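Local coordinates for glycoside Hydrolase Family 43_12 (Metagenome, PDB 7JVH), which probably hydrolyses glycosidic bonds in arabinose- or xylose-containing plant polysaccharides, at residues N50-P55 against S358-M363; D93-W97 against K362-G366; Y315-F319 against M338-W343. All blocks are in the same frame, centred on the assembly; numbering follows the deposited sequence.

Contact 1 (N50-P55 against S358-M363)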
loop_
_atom_site.group_PDB
_atom_site.type_symbol
_atom_site.label_atom_id
_atom_site.label_comp_id
_atom_site.label_asym_id
_atom_site.label_seq_id
_atom_site.Cartn_x
_atom_site.Cartn_y
_atom_site.Cartn_z
ATOM N N ASN A 50 22.349 16.108 5.284
ATOM C CA ASN A 50 22.043 15.117 6.343
ATOM C C ASN A 50 20.538 14.966 6.535
ATOM O O ASN A 50 20.132 14.530 7.606
ATOM C CB ASN A 50 22.604 15.578 7.684
ATOM C CG ASN A 50 21.855 16.770 8.223
ATOM O OD1 ASN A 50 21.605 17.718 7.500
ATOM N ND2 ASN A 50 21.483 16.725 9.485
ATOM N N GLU A 51 19.746 15.275 5.522
ATOM C CA GLU A 51 18.286 15.193 5.701
ATOM C C GLU A 51 17.692 14.166 4.741
ATOM O O GLU A 51 18.390 13.731 3.839
ATOM C CB GLU A 51 17.699 16.579 5.467
ATOM C CG GLU A 51 17.955 17.537 6.606
ATOM C CD GLU A 51 17.544 18.957 6.294
ATOM O OE1 GLU A 51 17.840 19.401 5.188
ATOM O OE2 GLU A 51 16.938 19.605 7.148
ATOM N N PHE A 52 16.444 13.786 4.987
ATOM C CA PHE A 52 15.682 12.850 4.125
ATOM C C PHE A 52 14.206 13.210 4.226
ATOM O O PHE A 52 13.817 13.870 5.172
ATOM C CB PHE A 52 15.918 11.387 4.491
ATOM C CG PHE A 52 15.214 10.888 5.725
ATOM C CD1 PHE A 52 15.636 11.268 6.982
ATOM C CD2 PHE A 52 14.152 10.010 5.636
ATOM C CE1 PHE A 52 15.016 10.782 8.116
ATOM C CE2 PHE A 52 13.520 9.549 6.773
ATOM C CZ PHE A 52 13.950 9.937 8.011
ATOM N N TYR A 53 13.446 12.842 3.205
ATOM C CA TYR A 53 12.004 13.049 3.176
ATOM C C TYR A 53 11.273 11.870 3.824
ATOM O O TYR A 53 11.626 10.714 3.589
ATOM C CB TYR A 53 11.539 13.226 1.727
ATOM C CG TYR A 53 12.029 14.507 1.056
ATOM C CD1 TYR A 53 11.801 15.749 1.639
ATOM C CD2 TYR A 53 12.682 14.478 -0.175
ATOM C CE1 TYR A 53 12.200 16.911 1.029
ATOM C CE2 TYR A 53 13.094 15.644 -0.796
ATOM C CZ TYR A 53 12.855 16.859 -0.186
ATOM O OH TYR A 53 13.264 18.036 -0.757
ATOM N N SER A 54 10.267 12.307 4.573
ATOM C CA SER A 54 9.244 11.518 5.278
ATOM C C SER A 54 7.866 12.033 4.870
ATOM O O SER A 54 7.491 13.139 5.195
ATOM C CB SER A 54 9.420 11.528 6.747
ATOM O OG SER A 54 8.571 10.575 7.336
ATOM N N PRO A 55 7.035 10.994 4.201
ATOM C CA PRO A 55 7.112 9.530 4.142
ATOM C C PRO A 55 8.228 8.906 3.306
ATOM O O PRO A 55 8.519 9.362 2.199
ATOM C CB PRO A 55 5.773 9.161 3.503
ATOM C CG PRO A 55 5.422 10.324 2.647
ATOM C CD PRO A 55 5.900 11.523 3.427
ATOM N N SER A 358 6.755 17.571 9.650
ATOM C CA SER A 358 7.335 18.209 8.494
ATOM C C SER A 358 7.928 17.130 7.614
ATOM O O SER A 358 8.275 16.037 8.072
ATOM C CB SER A 358 8.368 19.270 8.870
ATOM O OG SER A 358 9.333 18.729 9.734
ATOM N N ILE A 359 8.038 17.478 6.332
ATOM C CA ILE A 359 8.554 16.615 5.284
ATOM C C ILE A 359 10.006 16.188 5.478
ATOM O O ILE A 359 10.402 15.142 4.986
ATOM C CB ILE A 359 8.342 17.300 3.925
ATOM C CG1 ILE A 359 8.268 16.262 2.816
ATOM C CG2 ILE A 359 9.391 18.363 3.673
ATOM C CD1 ILE A 359 7.027 15.408 2.838
ATOM N N LYS A 360 10.778 16.994 6.222
ATOM C CA LYS A 360 12.207 16.749 6.453
ATOM C C LYS A 360 12.471 16.271 7.850
ATOM O O LYS A 360 11.928 16.800 8.788
ATOM C CB LYS A 360 13.008 18.010 6.225
ATOM C CG LYS A 360 13.044 18.417 4.766
ATOM C CD LYS A 360 13.333 19.898 4.613
ATOM C CE LYS A 360 14.788 20.230 4.782
ATOM N NZ LYS A 360 14.984 21.664 5.131
ATOM N N GLN A 361 13.351 15.284 7.931
ATOM C CA GLN A 361 13.815 14.672 9.190
ATOM C C GLN A 361 15.325 14.543 9.072
ATOM O O GLN A 361 15.800 14.314 7.962
ATOM C CB GLN A 361 13.309 13.237 9.307
ATOM C CG GLN A 361 11.800 13.116 9.356
ATOM C CD GLN A 361 11.334 13.497 10.727
ATOM O OE1 GLN A 361 11.916 13.078 11.708
ATOM N NE2 GLN A 361 10.302 14.315 10.799
ATOM N N LYS A 362 16.046 14.681 10.179
ATOM C CA LYS A 362 17.504 14.489 10.090
ATOM C C LYS A 362 17.730 12.991 9.942
ATOM O O LYS A 362 17.011 12.255 10.575
ATOM C CB LYS A 362 18.153 15.056 11.350
ATOM C CG LYS A 362 17.489 16.311 11.889
ATOM C CD LYS A 362 18.025 16.775 13.220
ATOM C CE LYS A 362 17.007 16.732 14.338
ATOM N NZ LYS A 362 16.763 18.064 14.931
HETATM N N MSE A 363 18.707 12.571 9.142
HETATM C CA MSE A 363 19.017 11.126 8.985
HETATM C C MSE A 363 19.876 10.660 10.166
HETATM O O MSE A 363 20.367 11.483 10.922
HETATM C CB MSE A 363 19.864 10.882 7.730
HETATM C CG MSE A 363 19.235 11.268 6.415
HETATM SE SE MSE A 363 20.296 10.700 4.903
HETATM C CE MSE A 363 20.570 8.841 5.062
#

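Contact 2 (D93-W97 against K362-G366)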
loop_
_atom_site.group_PDB
_atom_site.type_symbol
_atom_site.label_atom_id
_atom_site.label_comp_id
_atom_site.label_asym_id
_atom_site.label_seq_id
_atom_site.Cartn_x
_atom_site.Cartn_y
_atom_site.Cartn_z
ATOM N N ASP A 93 20.297 0.795 6.850
ATOM C CA ASP A 93 20.393 2.115 7.477
ATOM C C ASP A 93 19.070 2.847 7.753
ATOM O O ASP A 93 19.086 3.948 8.286
ATOM C CB ASP A 93 21.300 3.018 6.632
ATOM C CG ASP A 93 20.756 3.264 5.222
ATOM O OD1 ASP A 93 19.523 3.342 5.031
ATOM O OD2 ASP A 93 21.577 3.398 4.296
ATOM N N LEU A 94 17.941 2.236 7.365
ATOM C CA LEU A 94 16.523 2.703 7.529
ATOM C C LEU A 94 16.165 3.911 6.663
ATOM O O LEU A 94 15.079 4.427 6.850
ATOM C CB LEU A 94 16.133 2.988 8.982
ATOM C CG LEU A 94 16.342 1.878 9.998
ATOM C CD1 LEU A 94 16.149 2.436 11.384
ATOM C CD2 LEU A 94 15.374 0.744 9.759
ATOM N N ILE A 95 17.061 4.367 5.797
ATOM C CA ILE A 95 16.774 5.508 4.883
ATOM C C ILE A 95 16.822 5.033 3.435
ATOM O O ILE A 95 15.978 5.427 2.662
ATOM C CB ILE A 95 17.786 6.640 5.104
ATOM C CG1 ILE A 95 17.892 7.009 6.579
ATOM C CG2 ILE A 95 17.430 7.840 4.254
ATOM C CD1 ILE A 95 17.099 8.207 6.951
ATOM N N ASN A 96 17.810 4.222 3.107
ATOM C CA ASN A 96 17.963 3.735 1.722
ATOM C C ASN A 96 17.380 2.333 1.634
ATOM O O ASN A 96 17.959 1.409 2.181
ATOM C CB ASN A 96 19.410 3.853 1.262
ATOM C CG ASN A 96 19.953 5.237 1.524
ATOM O OD1 ASN A 96 19.674 6.164 0.785
ATOM N ND2 ASN A 96 20.690 5.391 2.604
ATOM N N TRP A 97 16.267 2.218 0.923
ATOM C CA TRP A 97 15.556 0.927 0.818
ATOM C C TRP A 97 15.567 0.382 -0.604
ATOM O O TRP A 97 15.473 1.156 -1.543
ATOM C CB TRP A 97 14.120 1.140 1.270
ATOM C CG TRP A 97 13.972 1.576 2.688
ATOM C CD1 TRP A 97 13.936 2.847 3.162
ATOM C CD2 TRP A 97 13.765 0.721 3.814
ATOM N NE1 TRP A 97 13.734 2.841 4.509
ATOM C CE2 TRP A 97 13.631 1.550 4.936
ATOM C CE3 TRP A 97 13.690 -0.661 3.978
ATOM C CZ2 TRP A 97 13.429 1.041 6.209
ATOM C CZ3 TRP A 97 13.492 -1.163 5.237
ATOM C CH2 TRP A 97 13.364 -0.321 6.333
ATOM N N LYS A 362 16.046 14.681 10.179
ATOM C CA LYS A 362 17.504 14.489 10.090
ATOM C C LYS A 362 17.730 12.991 9.942
ATOM O O LYS A 362 17.011 12.255 10.575
ATOM C CB LYS A 362 18.153 15.056 11.350
ATOM C CG LYS A 362 17.489 16.311 11.889
ATOM C CD LYS A 362 18.025 16.775 13.220
ATOM C CE LYS A 362 17.007 16.732 14.338
ATOM N NZ LYS A 362 16.763 18.064 14.931
HETATM N N MSE A 363 18.707 12.571 9.142
HETATM C CA MSE A 363 19.017 11.126 8.985
HETATM C C MSE A 363 19.876 10.660 10.166
HETATM O O MSE A 363 20.367 11.483 10.922
HETATM C CB MSE A 363 19.864 10.882 7.730
HETATM C CG MSE A 363 19.235 11.268 6.415
HETATM SE SE MSE A 363 20.296 10.700 4.903
HETATM C CE MSE A 363 20.570 8.841 5.062
ATOM N N PRO A 364 20.071 9.351 10.375
ATOM C CA PRO A 364 20.967 8.885 11.422
ATOM C C PRO A 364 22.421 9.264 11.099
ATOM O O PRO A 364 22.772 9.288 9.956
ATOM C CB PRO A 364 20.813 7.365 11.361
ATOM C CG PRO A 364 19.475 7.160 10.720
ATOM C CD PRO A 364 19.363 8.276 9.712
ATOM N N LYS A 365 23.235 9.500 12.129
ATOM C CA LYS A 365 24.660 9.897 11.977
ATOM C C LYS A 365 25.396 8.957 11.020
ATOM O O LYS A 365 25.251 7.747 11.140
ATOM C CB LYS A 365 25.349 9.931 13.343
ATOM C CG LYS A 365 26.837 10.263 13.331
ATOM C CD LYS A 365 27.736 9.087 13.664
ATOM C CE LYS A 365 28.798 8.821 12.620
ATOM N NZ LYS A 365 29.173 7.389 12.578
ATOM N N GLY A 366 26.182 9.538 10.118
ATOM C CA GLY A 366 26.971 8.820 9.131
ATOM C C GLY A 366 26.246 8.425 7.849
ATOM O O GLY A 366 26.903 8.201 6.837
#

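Contact 3 (Y315-F319 against M338-W343)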
loop_
_atom_site.group_PDB
_atom_site.type_symbol
_atom_site.label_atom_id
_atom_site.label_comp_id
_atom_site.label_asym_id
_atom_site.label_seq_id
_atom_site.Cartn_x
_atom_site.Cartn_y
_atom_site.Cartn_z
ATOM N N TYR A 315 16.066 3.708 18.685
ATOM C CA TYR A 315 14.826 3.173 18.118
ATOM C C TYR A 315 14.181 4.083 17.060
ATOM O O TYR A 315 14.233 5.311 17.166
ATOM C CB TYR A 315 13.790 2.900 19.227
ATOM C CG TYR A 315 14.132 1.740 20.120
ATOM C CD1 TYR A 315 15.054 1.881 21.149
ATOM C CD2 TYR A 315 13.538 0.494 19.936
ATOM C CE1 TYR A 315 15.380 0.827 21.970
ATOM C CE2 TYR A 315 13.850 -0.581 20.762
ATOM C CZ TYR A 315 14.777 -0.398 21.779
ATOM O OH TYR A 315 15.119 -1.434 22.606
ATOM N N TYR A 316 13.515 3.460 16.093
ATOM C CA TYR A 316 12.804 4.174 15.006
ATOM C C TYR A 316 11.400 3.594 14.831
ATOM O O TYR A 316 11.251 2.388 14.860
ATOM C CB TYR A 316 13.628 4.088 13.724
ATOM C CG TYR A 316 14.853 4.948 13.797
ATOM C CD1 TYR A 316 16.096 4.410 14.059
ATOM C CD2 TYR A 316 14.746 6.314 13.682
ATOM C CE1 TYR A 316 17.216 5.211 14.158
ATOM C CE2 TYR A 316 15.852 7.130 13.781
ATOM C CZ TYR A 316 17.088 6.574 14.013
ATOM O OH TYR A 316 18.167 7.391 14.105
ATOM N N GLY A 317 10.407 4.453 14.631
ATOM C CA GLY A 317 9.023 3.984 14.456
ATOM C C GLY A 317 8.439 4.318 13.098
ATOM O O GLY A 317 8.382 5.484 12.754
ATOM N N VAL A 318 7.983 3.310 12.363
ATOM C CA VAL A 318 7.355 3.557 11.040
ATOM C C VAL A 318 5.846 3.566 11.250
ATOM O O VAL A 318 5.392 2.813 12.073
ATOM C CB VAL A 318 7.759 2.491 10.013
ATOM C CG1 VAL A 318 9.236 2.538 9.687
ATOM C CG2 VAL A 318 7.338 1.107 10.450
ATOM N N PHE A 319 5.116 4.422 10.545
ATOM C CA PHE A 319 3.644 4.461 10.701
ATOM C C PHE A 319 2.979 4.886 9.391
ATOM O O PHE A 319 3.671 5.084 8.416
ATOM C CB PHE A 319 3.236 5.388 11.840
ATOM C CG PHE A 319 3.713 6.810 11.732
ATOM C CD1 PHE A 319 5.045 7.127 11.889
ATOM C CD2 PHE A 319 2.826 7.839 11.511
ATOM C CE1 PHE A 319 5.475 8.438 11.818
ATOM C CE2 PHE A 319 3.259 9.149 11.439
ATOM C CZ PHE A 319 4.582 9.446 11.592
HETATM N N MSE A 338 8.158 7.786 8.782
HETATM C CA MSE A 338 9.087 7.327 9.837
HETATM C C MSE A 338 9.398 8.480 10.778
HETATM O O MSE A 338 9.181 9.617 10.385
HETATM C CB MSE A 338 10.359 6.707 9.271
HETATM C CG MSE A 338 10.942 5.682 10.196
HETATM SE SE MSE A 338 12.684 5.116 9.667
HETATM C CE MSE A 338 12.847 3.301 9.106
ATOM N N LEU A 339 9.843 8.156 11.989
ATOM C CA LEU A 339 10.197 9.140 13.038
ATOM C C LEU A 339 11.198 8.473 13.983
ATOM O O LEU A 339 11.160 7.259 14.107
ATOM C CB LEU A 339 8.934 9.499 13.814
ATOM C CG LEU A 339 8.110 10.669 13.298
ATOM C CD1 LEU A 339 7.027 11.028 14.287
ATOM C CD2 LEU A 339 8.986 11.866 13.032
ATOM N N PRO A 340 12.110 9.211 14.640
ATOM C CA PRO A 340 13.040 8.616 15.577
ATOM C C PRO A 340 12.272 8.348 16.876
ATOM O O PRO A 340 11.368 9.068 17.169
ATOM C CB PRO A 340 14.083 9.716 15.794
ATOM C CG PRO A 340 13.796 10.729 14.734
ATOM C CD PRO A 340 12.311 10.636 14.511
ATOM N N VAL A 341 12.660 7.321 17.621
ATOM C CA VAL A 341 11.921 7.020 18.878
ATOM C C VAL A 341 12.883 6.978 20.065
ATOM O O VAL A 341 13.801 6.195 20.031
ATOM C CB VAL A 341 11.139 5.700 18.743
ATOM C CG1 VAL A 341 10.651 5.192 20.087
ATOM C CG2 VAL A 341 9.980 5.837 17.780
ATOM N N ASP A 342 12.675 7.823 21.067
ATOM C CA ASP A 342 13.490 7.759 22.272
ATOM C C ASP A 342 12.855 6.748 23.233
ATOM O O ASP A 342 11.702 6.904 23.628
ATOM C CB ASP A 342 13.590 9.135 22.939
ATOM C CG ASP A 342 14.412 9.121 24.219
ATOM O OD1 ASP A 342 14.812 8.050 24.707
ATOM O OD2 ASP A 342 14.661 10.203 24.760
ATOM N N TRP A 343 13.624 5.713 23.588
ATOM C CA TRP A 343 13.197 4.717 24.553
ATOM C C TRP A 343 14.252 4.500 25.634
ATOM O O TRP A 343 14.503 3.386 26.046
ATOM C CB TRP A 343 12.842 3.396 23.854
ATOM C CG TRP A 343 11.794 2.607 24.585
ATOM C CD1 TRP A 343 11.365 2.807 25.874
ATOM C CD2 TRP A 343 11.054 1.484 24.085
ATOM N NE1 TRP A 343 10.395 1.885 26.199
ATOM C CE2 TRP A 343 10.186 1.059 25.120
ATOM C CE3 TRP A 343 11.043 0.793 22.876
ATOM C CZ2 TRP A 343 9.319 -0.019 24.969
ATOM C CZ3 TRP A 343 10.171 -0.282 22.725
ATOM C CH2 TRP A 343 9.337 -0.691 23.774
#

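Contact 1 (N50-P55 against S358-M363)
The F52 ring meets Q361, K362 and M363. K362 O lies at its edge, near its plane, 3.5 Å from F52 CE1. M363 CG approaches obliquely, 3.6 Å from F52 CD1. F52 CE1 lies 3.2 Å from Q361 CB, and the amide plane of Q361 is turned 77° from the ring. A chi1 of 76° sets F52 CG between its own N and carbonyl carbon and carries the ring back toward 358-363. With an alanine here the ring is lost, which is likely to open a gap between Q361 CB and M363 CG. The Y53 ring has I359 O at its edge, in plane. I359 CG1 packs 3.8 Å from Y53 CD1.

The backbones are antiparallel. F52 and Q361 form the hydrogen-bonded pair: F52 N gives to Q361 O and Q361 N to F52 O, both at 3.1 Å. M363 N to N50 O and S54 N to I359 O extend the ladder. E51 OE2 makes a long salt bridge of 3.5 Å to K360 NZ, while E51 OE1 accepts from K48 N. This is a short two-stranded antiparallel ribbon. It ties the chain entering the five-bladed beta-propeller of family 43 to the chain leaving it.

Contact 2 (D93-W97 against K362-G366)
I95 packs against M363 and P364, and this apolar contact carries most of the joint. The selenomethionine methyl, M363 CE, lies 3.4 Å from I95 CG2. It comes almost as near to I95 CB, so it sits against the branch point of the isoleucine. The other arm of I95 ends at P364: I95 CD1 is 3.6 Å from P364 CD. I95 holds CG2 anti to its N and CG1 beside that N (chi1 -51°), which spreads the two arms over both partners. P364 CG also lies near D93 O, at 4.0 Å.

The polar contacts run mostly within 93-97 and fix the shape of the turn that presents I95. D93 OD1 accepts from I95 N at 2.8 Å, which makes an Asx turn. D93 OD1 also accepts from N96 N at 2.7 Å, and this nearly straight bond uses the syn lone pair. D93 OD2 takes N96 ND2 at 2.8 Å from above the carboxylate plane. Both carboxylate oxygens are therefore gripped by the turn itself. The buried N96 amide is bonded on both ends, since ND2 also gives to E368 O and OD1 accepts from K370 N. W97 NE1 adds a weak bond to L94 O.

The turn 93-97 links strands 85-91 and 98-102 of the first four-stranded sheet. The loop 362-366 follows strand 360-362 and leads toward strand 383-386. L94 and W97 reach M338 on strand 335-342, and both L94 and P364 touch Y316 on strand 316-322.

Contact 3 (Y315-F319 against M338-W343)
Y315 and W343 form a T-shaped (edge-to-face) pair. The six-membered ring of W343 directs its edge at the face of Y315, with centroids 5.2 Å apart and planes at 62°. W343 CE3 is the atom over that face, offset toward the rim. Chi1 of -151° swings W343 CG anti to its N, toward the tyrosine. Y316 CE2 packs 3.7 Å from P340 CB. On the same side of the sheet V318 CG1 meets M338 CG at 3.6 Å. M338 SE lies oblique to the Y316 ring, 5.4 Å from its centroid, a Met-aromatic contact. L339 CG stands at the edge of F319, 3.8 Å from F319 CE1.

The backbones set these groups in place. V341 N gives to Y315 O from above the carbonyl plane, and G317 N gives to L339 O at 3.0 Å. The bond from L339 N to G317 O is weak. G317 has no side chain, and V341 CG2 packs directly against the glycine backbone, 3.5 Å from G317 N.

Further out, W343 NE1 gives to T346 O, K246 makes a cation-pi contact with W343, and Y251 meets W343 edge-to-face. Y316 and V318 bond through their backbones to V308 and D306, and P340 to E351. Strands 316-322 and 335-342 are thus the two inner strands of a four-stranded antiparallel blade, as in the family 43 beta-propeller.

In the fold
All three contacts lie on one side of the chain's centre, 10 to 13 Å apart between centres. Contacts 2 and 3 are buried; contact 1 is partly buried, with N50, S358 and K362 exposed. Contacts 1 and 3 are antiparallel strand pairs held by backbone bonds. Both add aromatic and apolar packing; only contact 1 has a salt bridge between its segments. Contact 2 joins two loops mainly through apolar side chains. Contacts 1 and 2 share M363, and F52 touches I95. S54 OG probably bonds M338 N, linking contacts 1 and 3. L94 packs on Y316 and M338, so 93-97 bridges the first and last blades.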